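Beta-1,3-glucosyltransferase (Paecilomyces sp. J18, PDB 5JVV) is a fungal carbohydrate-active enzyme, probably of glycoside hydrolase family 16, folded as a beta-jelly-roll sandwich of two curved beta-sheets. Local coordinates at residues D79-H83 against P238-V242; N129-L133 against M223-K227; W190-I195 against D231-K237; G11-L15 against V47-V53; A88-H92 against R202-P206. The contacts are given in a common frame with arbitrary orientation. Residues are numbered along the deposited sequence.

Contact 1 (D79-H83 against P238-V242)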
# COMPACT_ATOMS: atom_id res chain seq x y z
N ASP A 79 13.11 10.03 5.67
CA ASP A 79 12.51 11.29 6.09
C ASP A 79 11.01 11.11 6.29
O ASP A 79 10.35 10.37 5.55
CB ASP A 79 12.79 12.39 5.07
CG ASP A 79 14.26 12.77 5.00
OD1 ASP A 79 14.99 12.55 6.00
OD2 ASP A 79 14.69 13.29 3.95
N LYS A 80 10.46 11.79 7.28
CA LYS A 80 9.04 11.65 7.57
C LYS A 80 8.22 12.77 6.94
O LYS A 80 8.73 13.85 6.65
CB LYS A 80 8.81 11.62 9.08
CG LYS A 80 9.48 10.44 9.77
CD LYS A 80 9.26 10.51 11.28
CE LYS A 80 9.75 9.25 11.98
NZ LYS A 80 9.59 9.35 13.46
N ILE A 81 6.93 12.50 6.73
CA ILE A 81 6.01 13.48 6.20
C ILE A 81 5.11 14.00 7.31
O ILE A 81 4.71 13.25 8.20
CB ILE A 81 5.16 12.89 5.06
CG1 ILE A 81 4.46 11.61 5.54
CG2 ILE A 81 6.02 12.59 3.83
CD1 ILE A 81 3.16 11.31 4.82
N ASP A 82 4.79 15.29 7.28
CA ASP A 82 3.92 15.87 8.30
C ASP A 82 2.98 16.86 7.66
O ASP A 82 3.35 18.01 7.40
CB ASP A 82 4.74 16.53 9.40
CG ASP A 82 3.89 16.94 10.59
OD1 ASP A 82 2.70 16.53 10.66
OD2 ASP A 82 4.42 17.64 11.48
N HIS A 83 1.75 16.41 7.42
CA HIS A 83 0.76 17.14 6.61
C HIS A 83 1.28 17.35 5.18
O HIS A 83 2.35 16.85 4.83
CB HIS A 83 0.37 18.47 7.26
CG HIS A 83 -0.35 18.32 8.57
ND1 HIS A 83 0.08 17.48 9.57
CD2 HIS A 83 -1.46 18.93 9.04
CE1 HIS A 83 -0.75 17.56 10.60
NE2 HIS A 83 -1.69 18.44 10.31
N PRO A 238 4.40 12.89 12.66
CA PRO A 238 5.06 12.72 11.36
C PRO A 238 5.22 11.23 11.02
O PRO A 238 5.53 10.43 11.91
CB PRO A 238 6.41 13.41 11.57
CG PRO A 238 6.13 14.47 12.60
CD PRO A 238 5.12 13.85 13.52
N GLN A 239 4.97 10.86 9.76
CA GLN A 239 4.85 9.45 9.37
C GLN A 239 5.96 9.07 8.41
O GLN A 239 6.37 9.88 7.60
CB GLN A 239 3.52 9.22 8.64
CG GLN A 239 2.28 9.52 9.46
CD GLN A 239 1.99 8.44 10.47
OE1 GLN A 239 1.57 7.33 10.11
NE2 GLN A 239 2.22 8.74 11.75
N LYS A 240 6.41 7.82 8.49
CA LYS A 240 7.24 7.25 7.44
C LYS A 240 6.33 6.67 6.37
O LYS A 240 5.30 6.08 6.70
CB LYS A 240 8.10 6.13 8.00
CG LYS A 240 9.17 6.60 8.97
CD LYS A 240 9.96 5.42 9.51
CE LYS A 240 9.06 4.48 10.31
NZ LYS A 240 9.85 3.60 11.23
N LEU A 241 6.71 6.84 5.11
CA LEU A 241 6.02 6.18 4.00
C LEU A 241 6.59 4.78 3.81
O LEU A 241 7.81 4.58 3.88
CB LEU A 241 6.19 6.99 2.71
CG LEU A 241 5.61 8.40 2.74
CD1 LEU A 241 5.95 9.17 1.47
CD2 LEU A 241 4.12 8.34 2.94
N VAL A 242 5.71 3.81 3.54
CA VAL A 242 6.13 2.41 3.44
C VAL A 242 5.54 1.75 2.21
O VAL A 242 4.34 1.90 1.93
CB VAL A 242 5.68 1.59 4.68
CG1 VAL A 242 6.23 0.16 4.61
CG2 VAL A 242 6.13 2.27 5.98
O HOH W 1 6.96 10.43 14.26

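Contact 2 (N129-L133 against M223-K227)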
# COMPACT_ATOMS: atom_id res chain seq x y z
N ASN A 129 -9.32 -1.34 -4.51
CA ASN A 129 -8.50 -0.92 -3.38
C ASN A 129 -9.29 -0.79 -2.09
O ASN A 129 -10.48 -0.47 -2.11
CB ASN A 129 -7.83 0.43 -3.68
CG ASN A 129 -6.78 0.82 -2.65
OD1 ASN A 129 -6.12 -0.04 -2.05
ND2 ASN A 129 -6.62 2.12 -2.44
N THR A 130 -8.64 -1.06 -0.97
CA THR A 130 -9.23 -0.73 0.32
C THR A 130 -8.34 0.25 1.05
O THR A 130 -7.20 -0.02 1.40
CB THR A 130 -9.56 -1.95 1.22
OG1 THR A 130 -8.41 -2.79 1.36
CG2 THR A 130 -10.70 -2.75 0.63
N MET A 131 -8.88 1.45 1.23
CA MET A 131 -8.20 2.51 1.98
C MET A 131 -8.65 2.38 3.42
O MET A 131 -9.84 2.23 3.68
CB MET A 131 -8.61 3.88 1.43
CG MET A 131 -8.16 4.10 -0.02
SD MET A 131 -9.04 5.45 -0.82
CE MET A 131 -10.62 4.65 -1.11
N VAL A 132 -7.70 2.42 4.35
CA VAL A 132 -8.03 2.21 5.77
C VAL A 132 -7.28 3.20 6.64
O VAL A 132 -6.09 3.43 6.42
CB VAL A 132 -7.62 0.79 6.25
CG1 VAL A 132 -8.18 0.51 7.65
CG2 VAL A 132 -8.09 -0.28 5.28
N LEU A 133 -7.96 3.80 7.61
CA LEU A 133 -7.26 4.49 8.69
C LEU A 133 -7.51 3.76 10.00
O LEU A 133 -8.59 3.20 10.21
CB LEU A 133 -7.72 5.95 8.82
CG LEU A 133 -6.89 7.02 8.11
CD1 LEU A 133 -6.80 6.78 6.60
CD2 LEU A 133 -7.45 8.41 8.39
N MET A 223 -11.40 9.85 -3.65
CA MET A 223 -11.89 8.48 -3.63
C MET A 223 -12.18 8.04 -2.20
O MET A 223 -13.15 7.34 -1.95
CB MET A 223 -10.92 7.52 -4.32
CG MET A 223 -11.52 6.14 -4.57
SD MET A 223 -10.51 5.12 -5.66
CE MET A 223 -9.12 4.69 -4.61
N GLY A 224 -11.33 8.47 -1.27
CA GLY A 224 -11.57 8.26 0.15
C GLY A 224 -11.48 9.58 0.88
O GLY A 224 -10.46 10.27 0.80
N ASN A 225 -12.55 9.96 1.58
CA ASN A 225 -12.58 11.25 2.27
C ASN A 225 -12.64 11.01 3.78
O ASN A 225 -13.72 10.83 4.35
CB ASN A 225 -13.77 12.09 1.79
CG ASN A 225 -13.68 13.55 2.22
OD1 ASN A 225 -12.98 13.90 3.17
ND2 ASN A 225 -14.42 14.41 1.52
N PHE A 226 -11.47 10.99 4.42
CA PHE A 226 -11.41 10.69 5.85
C PHE A 226 -11.55 11.98 6.65
O PHE A 226 -10.57 12.67 6.96
CB PHE A 226 -10.15 9.90 6.20
CG PHE A 226 -10.09 8.55 5.54
CD1 PHE A 226 -10.54 7.41 6.21
CD2 PHE A 226 -9.62 8.42 4.24
CE1 PHE A 226 -10.49 6.16 5.60
CE2 PHE A 226 -9.57 7.18 3.61
CZ PHE A 226 -10.01 6.04 4.30
N LYS A 227 -12.79 12.27 7.00
CA LYS A 227 -13.18 13.54 7.58
C LYS A 227 -14.44 13.25 8.38
O LYS A 227 -15.28 12.47 7.93
CB LYS A 227 -13.45 14.55 6.46
CG LYS A 227 -13.99 15.89 6.90
CD LYS A 227 -13.97 16.86 5.71
CE LYS A 227 -15.20 17.73 5.67
NZ LYS A 227 -16.42 16.93 5.36

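Contact 3 (W190-I195 against D231-K237)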
# COMPACT_ATOMS: atom_id res chain seq x y z
N TRP A 190 -3.19 15.78 3.41
CA TRP A 190 -3.30 15.60 4.87
C TRP A 190 -3.31 16.98 5.54
O TRP A 190 -2.33 17.72 5.44
CB TRP A 190 -2.12 14.74 5.33
CG TRP A 190 -1.85 14.60 6.81
CD1 TRP A 190 -2.65 15.00 7.86
CD2 TRP A 190 -0.69 13.99 7.40
NE1 TRP A 190 -2.04 14.67 9.05
CE2 TRP A 190 -0.84 14.07 8.80
CE3 TRP A 190 0.46 13.40 6.87
CZ2 TRP A 190 0.13 13.57 9.67
CZ3 TRP A 190 1.41 12.91 7.73
CH2 TRP A 190 1.25 13.00 9.12
N THR A 191 -4.42 17.32 6.19
CA THR A 191 -4.55 18.57 6.94
C THR A 191 -4.97 18.23 8.36
O THR A 191 -5.16 17.06 8.66
CB THR A 191 -5.60 19.52 6.33
OG1 THR A 191 -6.91 18.99 6.55
CG2 THR A 191 -5.37 19.71 4.84
N ASP A 192 -5.12 19.22 9.23
CA ASP A 192 -5.55 18.94 10.59
C ASP A 192 -6.90 18.22 10.57
O ASP A 192 -7.14 17.30 11.35
CB ASP A 192 -5.71 20.23 11.40
CG ASP A 192 -4.41 20.73 11.99
OD1 ASP A 192 -3.42 19.98 12.02
OD2 ASP A 192 -4.38 21.90 12.46
N GLU A 193 -7.78 18.65 9.67
CA GLU A 193 -9.16 18.21 9.70
C GLU A 193 -9.41 16.89 8.97
O GLU A 193 -10.33 16.15 9.33
CB GLU A 193 -10.06 19.30 9.11
CG GLU A 193 -10.13 20.54 9.98
CD GLU A 193 -10.55 21.78 9.22
OE1 GLU A 193 -10.84 21.68 8.00
OE2 GLU A 193 -10.59 22.86 9.84
N PHE A 194 -8.61 16.60 7.95
CA PHE A 194 -8.90 15.44 7.13
C PHE A 194 -7.69 14.83 6.44
O PHE A 194 -6.64 15.47 6.30
CB PHE A 194 -9.98 15.78 6.08
CG PHE A 194 -9.62 16.92 5.15
CD1 PHE A 194 -8.68 16.75 4.13
CD2 PHE A 194 -10.26 18.14 5.26
CE1 PHE A 194 -8.37 17.79 3.28
CE2 PHE A 194 -9.96 19.19 4.40
CZ PHE A 194 -9.00 19.01 3.41
N ILE A 195 -7.85 13.58 6.03
CA ILE A 195 -6.95 12.96 5.07
C ILE A 195 -7.81 12.58 3.87
O ILE A 195 -8.79 11.84 4.02
CB ILE A 195 -6.24 11.73 5.66
CG1 ILE A 195 -5.16 12.20 6.64
CG2 ILE A 195 -5.61 10.89 4.56
CD1 ILE A 195 -4.80 11.18 7.67
N ASP A 231 -10.66 15.64 14.46
CA ASP A 231 -9.71 16.19 13.51
C ASP A 231 -8.76 15.06 13.10
O ASP A 231 -7.77 14.79 13.77
CB ASP A 231 -8.95 17.39 14.11
CG ASP A 231 -9.79 18.67 14.11
OD1 ASP A 231 -10.77 18.76 13.34
OD2 ASP A 231 -9.46 19.59 14.89
N ILE A 232 -9.11 14.40 12.00
CA ILE A 232 -8.43 13.18 11.55
C ILE A 232 -6.91 13.34 11.43
O ILE A 232 -6.14 12.47 11.83
CB ILE A 232 -9.01 12.73 10.18
CG1 ILE A 232 -10.41 12.12 10.34
CG2 ILE A 232 -8.09 11.74 9.48
CD1 ILE A 232 -10.43 10.74 10.99
N GLY A 233 -6.48 14.47 10.88
CA GLY A 233 -5.06 14.66 10.64
C GLY A 233 -4.23 14.95 11.88
O GLY A 233 -3.00 14.88 11.84
N LYS A 234 -4.90 15.28 12.99
CA LYS A 234 -4.19 15.50 14.25
C LYS A 234 -3.97 14.19 14.99
O LYS A 234 -3.31 14.14 16.03
CB LYS A 234 -4.96 16.48 15.15
CG LYS A 234 -4.94 17.93 14.71
CD LYS A 234 -5.55 18.80 15.81
CE LYS A 234 -5.73 20.24 15.37
NZ LYS A 234 -6.13 21.10 16.53
N GLU A 235 -4.53 13.11 14.45
CA GLU A 235 -4.33 11.78 15.01
C GLU A 235 -2.96 11.18 14.71
O GLU A 235 -2.60 10.14 15.27
CB GLU A 235 -5.40 10.82 14.50
CG GLU A 235 -6.79 11.13 15.00
CD GLU A 235 -6.95 10.92 16.50
OE1 GLU A 235 -7.70 11.70 17.13
OE2 GLU A 235 -6.35 9.97 17.05
N PHE A 236 -2.22 11.84 13.84
CA PHE A 236 -0.95 11.29 13.37
C PHE A 236 0.21 12.24 13.59
O PHE A 236 0.14 13.43 13.26
CB PHE A 236 -1.07 10.91 11.88
CG PHE A 236 -2.17 9.94 11.61
CD1 PHE A 236 -2.00 8.60 11.88
CD2 PHE A 236 -3.40 10.37 11.12
CE1 PHE A 236 -3.04 7.69 11.67
CE2 PHE A 236 -4.43 9.47 10.89
CZ PHE A 236 -4.25 8.13 11.17
N LYS A 237 1.28 11.71 14.17
CA LYS A 237 2.55 12.37 14.20
C LYS A 237 3.27 12.25 12.85
O LYS A 237 2.78 11.59 12.04
CB LYS A 237 3.36 11.77 15.29
CG LYS A 237 2.68 12.16 16.55
CD LYS A 237 3.30 11.56 17.71
CE LYS A 237 2.70 12.18 18.93
NZ LYS A 237 3.55 11.51 19.85

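Contact 4 (G11-L15 against V47-V53)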
# COMPACT_ATOMS: atom_id res chain seq x y z
N GLY A 11 14.06 6.60 -9.31
CA GLY A 11 15.27 5.84 -9.58
C GLY A 11 16.13 5.59 -8.36
O GLY A 11 15.62 5.29 -7.28
N LYS A 12 17.44 5.73 -8.52
CA LYS A 12 18.37 5.49 -7.42
C LYS A 12 18.11 6.41 -6.24
O LYS A 12 18.25 6.00 -5.08
CB LYS A 12 19.82 5.65 -7.90
CG LYS A 12 20.14 4.84 -9.13
CD LYS A 12 21.55 5.11 -9.64
CE LYS A 12 22.60 4.46 -8.76
NZ LYS A 12 23.78 3.99 -9.56
N ASP A 13 17.74 7.66 -6.52
CA ASP A 13 17.44 8.62 -5.47
C ASP A 13 16.26 8.15 -4.63
O ASP A 13 16.24 8.34 -3.41
CB ASP A 13 17.13 10.00 -6.05
CG ASP A 13 18.34 10.65 -6.70
OD1 ASP A 13 19.48 10.23 -6.40
OD2 ASP A 13 18.15 11.59 -7.50
N PHE A 14 15.28 7.54 -5.28
CA PHE A 14 14.15 6.96 -4.58
C PHE A 14 14.66 5.87 -3.64
O PHE A 14 14.38 5.90 -2.44
CB PHE A 14 13.15 6.38 -5.58
CG PHE A 14 11.98 5.67 -4.94
CD1 PHE A 14 10.80 6.34 -4.67
CD2 PHE A 14 12.07 4.31 -4.63
CE1 PHE A 14 9.73 5.69 -4.09
CE2 PHE A 14 11.02 3.65 -4.05
CZ PHE A 14 9.84 4.33 -3.79
N LEU A 15 15.40 4.91 -4.17
CA LEU A 15 15.92 3.82 -3.34
C LEU A 15 16.77 4.34 -2.17
O LEU A 15 16.68 3.82 -1.05
CB LEU A 15 16.73 2.84 -4.19
CG LEU A 15 15.93 2.03 -5.21
CD1 LEU A 15 16.86 1.24 -6.11
CD2 LEU A 15 14.93 1.10 -4.50
N VAL A 47 16.51 -0.64 -10.88
CA VAL A 47 15.99 0.52 -11.60
C VAL A 47 15.86 0.07 -13.04
O VAL A 47 16.79 -0.53 -13.60
CB VAL A 47 16.92 1.73 -11.50
CG1 VAL A 47 16.41 2.87 -12.37
CG2 VAL A 47 17.04 2.18 -10.06
N THR A 48 14.69 0.30 -13.63
CA THR A 48 14.45 -0.18 -14.99
C THR A 48 15.00 0.80 -16.02
O THR A 48 15.40 1.92 -15.69
CB THR A 48 12.96 -0.40 -15.27
OG1 THR A 48 12.32 0.88 -15.47
CG2 THR A 48 12.27 -1.15 -14.12
N SER A 49 14.99 0.37 -17.27
CA SER A 49 15.50 1.21 -18.36
C SER A 49 14.64 2.45 -18.60
O SER A 49 15.10 3.42 -19.20
CB SER A 49 15.63 0.38 -19.63
OG SER A 49 14.37 -0.10 -20.07
N SER A 50 13.38 2.44 -18.14
CA SER A 50 12.53 3.61 -18.27
C SER A 50 12.71 4.57 -17.09
O SER A 50 12.13 5.66 -17.06
CB SER A 50 11.06 3.21 -18.39
OG SER A 50 10.58 2.76 -17.14
N GLY A 51 13.52 4.16 -16.12
CA GLY A 51 13.83 5.02 -14.99
C GLY A 51 12.98 4.77 -13.75
O GLY A 51 13.16 5.41 -12.72
N SER A 52 12.05 3.82 -13.85
CA SER A 52 11.20 3.48 -12.71
C SER A 52 11.92 2.54 -11.76
O SER A 52 12.97 1.98 -12.10
CB SER A 52 9.93 2.81 -13.20
OG SER A 52 10.26 1.64 -13.91
N VAL A 53 11.36 2.37 -10.57
CA VAL A 53 11.90 1.45 -9.58
C VAL A 53 11.02 0.20 -9.48
O VAL A 53 9.80 0.29 -9.32
CB VAL A 53 12.01 2.13 -8.20
CG1 VAL A 53 12.34 1.11 -7.12
CG2 VAL A 53 13.07 3.23 -8.24
O HOH W 2 11.56 5.91 -10.17

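Contact 5 (A88-H92 against R202-P206)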
# COMPACT_ATOMS: atom_id res chain seq x y z
N ALA A 88 2.16 9.72 -5.54
CA ALA A 88 2.90 8.55 -5.99
C ALA A 88 2.42 8.13 -7.37
O ALA A 88 1.26 7.75 -7.53
CB ALA A 88 2.74 7.41 -5.01
N ASP A 89 3.31 8.19 -8.36
CA ASP A 89 2.99 7.69 -9.69
C ASP A 89 3.48 6.25 -9.77
O ASP A 89 4.69 5.99 -9.75
CB ASP A 89 3.62 8.59 -10.77
CG ASP A 89 3.29 8.13 -12.18
OD1 ASP A 89 3.25 6.91 -12.43
OD2 ASP A 89 3.11 9.00 -13.07
N ILE A 90 2.54 5.31 -9.85
CA ILE A 90 2.83 3.89 -9.76
C ILE A 90 2.37 3.21 -11.05
O ILE A 90 1.19 3.27 -11.41
CB ILE A 90 2.11 3.27 -8.54
CG1 ILE A 90 2.56 3.98 -7.26
CG2 ILE A 90 2.36 1.77 -8.45
CD1 ILE A 90 1.63 3.77 -6.07
N LYS A 91 3.30 2.59 -11.77
CA LYS A 91 2.97 1.93 -13.03
C LYS A 91 2.36 0.55 -12.80
O LYS A 91 1.50 0.09 -13.57
CB LYS A 91 4.23 1.82 -13.91
CG LYS A 91 4.01 1.08 -15.22
CD LYS A 91 5.32 0.75 -15.93
CE LYS A 91 6.04 2.00 -16.42
NZ LYS A 91 5.26 2.72 -17.46
N HIS A 92 2.78 -0.12 -11.73
CA HIS A 92 2.39 -1.50 -11.48
C HIS A 92 2.41 -1.72 -9.98
O HIS A 92 3.27 -1.17 -9.28
CB HIS A 92 3.39 -2.44 -12.17
CG HIS A 92 2.94 -3.87 -12.29
ND1 HIS A 92 3.08 -4.79 -11.27
CD2 HIS A 92 2.43 -4.55 -13.34
CE1 HIS A 92 2.64 -5.96 -11.68
NE2 HIS A 92 2.24 -5.85 -12.93
N ARG A 202 -4.03 6.09 -15.25
CA ARG A 202 -3.10 6.52 -16.28
C ARG A 202 -3.87 7.20 -17.41
O ARG A 202 -4.99 6.79 -17.73
CB ARG A 202 -2.33 5.30 -16.80
CG ARG A 202 -1.18 5.61 -17.76
CD ARG A 202 -0.04 6.33 -17.06
NE ARG A 202 0.42 5.58 -15.89
CZ ARG A 202 1.19 6.09 -14.94
NH1 ARG A 202 1.54 5.35 -13.90
NH2 ARG A 202 1.61 7.35 -15.03
N SER A 203 -3.30 8.26 -17.97
CA SER A 203 -3.95 9.07 -19.02
C SER A 203 -5.15 9.88 -18.54
O SER A 203 -5.88 10.45 -19.35
CB SER A 203 -4.33 8.23 -20.25
OG SER A 203 -5.48 7.43 -20.01
N ALA A 204 -5.35 9.94 -17.22
CA ALA A 204 -6.41 10.75 -16.63
C ALA A 204 -5.90 11.43 -15.36
O ALA A 204 -6.63 11.60 -14.37
CB ALA A 204 -7.63 9.91 -16.32
N ILE A 205 -4.64 11.81 -15.39
CA ILE A 205 -3.98 12.46 -14.26
C ILE A 205 -4.09 13.97 -14.43
O ILE A 205 -3.81 14.49 -15.51
CB ILE A 205 -2.50 12.02 -14.22
CG1 ILE A 205 -2.41 10.49 -14.09
CG2 ILE A 205 -1.74 12.73 -13.12
CD1 ILE A 205 -1.03 9.94 -14.37
N PRO A 206 -4.51 14.68 -13.37
CA PRO A 206 -4.62 16.15 -13.40
C PRO A 206 -3.34 16.82 -13.91
O PRO A 206 -2.25 16.42 -13.51
CB PRO A 206 -4.86 16.50 -11.93
CG PRO A 206 -5.53 15.30 -11.36
CD PRO A 206 -4.97 14.12 -12.09

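Contact 1 (D79-H83 against P238-V242)
Where the chain crosses from one sheet of the beta-sandwich to the other, residues 79-83 pair with the lead-in to strand 240-247 through a single antiparallel bridge. Ile81 and Gln239 form a hydrogen-bonded pair: Ile81 N donates to Gln239 O at 2.8 Å, and Gln239 N returns a bond to Ile81 O at 2.9 Å, both nearly straight. Ile81 O also receives a CA-H...O contact from Pro238 CA at 3.2 Å.

The side chains find their partners by other routes. The extended side chain of Lys80 passes Lys240 and Pro238, its CG 3.9 Å from Lys240 CG, and its NZ gives a proton to a water 3.0 Å away; that water in turn donates to Pro238 O at 2.8 Å, while the charge itself is met by a salt bridge to Asp109. Gln239 turns its amide away from the bridge, with OE1 bonded to Thr106 and NE2 to Lys237 O. His83 ND1 donates to Asp82 OD1 at 3.0 Å, and its NE2 is held by Asp192.

Beneath the bridge, Ile81 CD1 meets Leu241 CD2 at 3.6 Å. The 79-83 loop leads from strand 70-77 of one sheet to strand 84-90 of the other; Ile81 rests on Met188 and Trp190 of strand 184-190 and on Thr296 of strand 289-297, while strand 240-247 continues between strands 70-77 and 100-107.

Contact 2 (N129-L133 against M223-K227)
This is a buried face-to-face contact between the two sheets of the beta-sandwich, made mainly by side chains, without backbone pairing between the two strands. Strand 130-133 belongs to the mixed sheet and strand 224-226 to the antiparallel one; their axes approach to 8.8 Å and run almost parallel, at 8°. That spacing is too wide for backbone pairing, and each strand takes its hydrogen bonds within its own sheet, Met131 with Val167 on one side and Phe226 with Ile195 on the other.

The gap is filled by inward residues from both strands. Met131 and Met223 touch end to end, CE to CE at 3.8 Å, and the CB of Met131 lies 3.9 Å from Phe226 CZ, at the edge of the ring. Met223 and Gly224 together face Leu197 in a classic beta bulge. The glycine suits the tight fit: an ideal CB there would stand 2.8 Å from Met131 SD, a clash, whereas the sulfur now sits 3.8 Å from Gly224 N. Close by, Phe226 also packs on Val167 and on Cys165, which is disulfide-bonded to Cys156.

Leu133 illustrates how an aliphatic residue can cover an aromatic one. Its CD2 lies 3.8 Å from Phe226 CB, and its CD1 forms a CH-pi contact over the ring face, 3.7 Å from the Phe226 centroid and only 6° off the ring normal.

Contact 3 (W190-I195 against D231-K237)
The striking feature here is a glycine pressed against a backbone with no space for a side chain: an ideal CB on Gly233 would fall 1.6 Å from Thr191 O. It lies where the turn of the beta hairpin 184-190/195-201, part of the beta-sandwich, docks on the 3-10 segment 232-234, and Gly233 CA makes a nearly straight CA-H...O contact to Thr191 O at 3.1 Å.

The hairpin turn is closed by Thr191 N bonding to Phe194 O at 2.9 Å and by an ST motif in which Thr191 OG1 accepts from Phe194 N at 3.2 Å. All three amides of the 3-10 segment make weak hydrogen bonds to its carbonyls: Gly233 N to Asp192 O at 2.9 Å, Lys234 N to Asp192 O at 3.4 Å and Ile232 N to Glu193 O at 3.4 Å. Asp192 OD1 is bonded to His83.

Below this polar layer, Ile195 CD1 meets Ile232 CG2 at 3.8 Å and Phe236 CE2 at 3.7 Å, joining the apolar interior between the sheets around Leu133. The stronger tie is Trp190. Its indole edge meets the carbonyls of Gly233, Phe236 and Lys237; CZ2 also packs 3.7 Å from Phe236 CB, and NE1 donates to Gly233 O at 3.0 Å and 169°.

Contact 4 (G11-L15 against V47-V53)
A beta hairpin turn packed on the start of a helix illustrates how side-chain conformation and backbone placement together set which side chains meet. Strands 45-47 and 53-55 are joined by a type I turn from Thr48 to Gly51, whose glycine has positive phi, fitting the type I plus G1 bulge pattern; Gly51 N bonds to Thr48 O at 3.0 Å and Thr48 N to Ser52 O at 2.8 Å.

Val47 and Val53 flank this turn, both with t rotamers and both with CB directed toward helix 11-16. Val47 CG2 rests 3.9 Å from Gly11 C and 4.1 Å from Leu15 CD1. Val53 is the more covered of the two, its CG2 coming within 3.4 Å of Gly11 O and 3.9 Å of Phe14 CD2. Leu15, in the common m,t rotamer, brings CD2 to 3.7 Å from Val53 CG1. Phe14 takes t, which carries its ring past Val53 onto Ile291 and Leu294 of strand 289-297, the neighbour of both strand 53-55 and strand 5-9.

In the turn, Thr48, Ser50 and Ser52 all adopt p, gathering their hydroxyls: Thr48 OG1 is hydrogen-bonded to Ser50 OG at 3.1 Å and lies 2.7 Å from Ser52 OG, which is also bonded to Glu290. Between helix and turn sits a water that accepts from Gly11 N at 2.7 Å and lies 3.1 Å from Gly51 O.

Contact 5 (A88-H92 against R202-P206)
A buried carboxylate at the end of an internal strand needs a partner, and a bidentate salt bridge supplies it here. Strand 84-90 runs between strands 184-190 and 289-297 of the antiparallel sheet of the sandwich, and Ala88 is paired there by its backbone with Tyr186.

Asp89 follows and makes the main contact. Its end reaches Arg202, which lies just beyond strand 195-201 and so two strands away in the sheet. Arg202 NH1 donates to Asp89 OD1 at 2.7 Å and NH2 to Asp89 OD2 at 3.0 Å, with a weak bond from NH2 to OD1 at 3.1 Å. The arginine curls over by a t,p,p course, and its NE is bonded to Gly182 O, just ahead of the intervening strand. Asn292 ND2 is a further donor to Asp89 OD1. The aliphatic side is provided by Ile205, which packs on Val185 and brings CD1 to 4.4 Å from Asp89 OD2.

Ile90 points its side chain away, onto Phe178 of helix 175-180. At Lys91 the chain turns a corner, and Lys91 CA passes 3.8 Å from Arg202 NH1. Lys91 and His92 both face Glu290 in a classic beta bulge; the His92 ring stacks on that of Tyr288, with ND1 bonded to Tyr288 O.

In the fold
Contacts 1, 2 and 3 form a continuous chain of interactions along one part of the sandwich, with contact 3 in the middle: its centre is about 13 Å from those of contacts 1 and 2. Toward contact 1, Trp190 stacks on His83, and Asp192 OD1 lies 2.9 Å from His83 NE2; toward contact 2, Phe226 N lies 2.8 Å from Ile195 O, and Leu133 CD2 is 3.6 Å from Ile232 CG2. Contacts 4 and 5 are separate, their centres about 16 Å apart and nearest atoms about 5 Å, both bordering strand 289-297. Contact 4, closed early in the chain, lies across the chain's centre from contact 2, about 28 Å between centres.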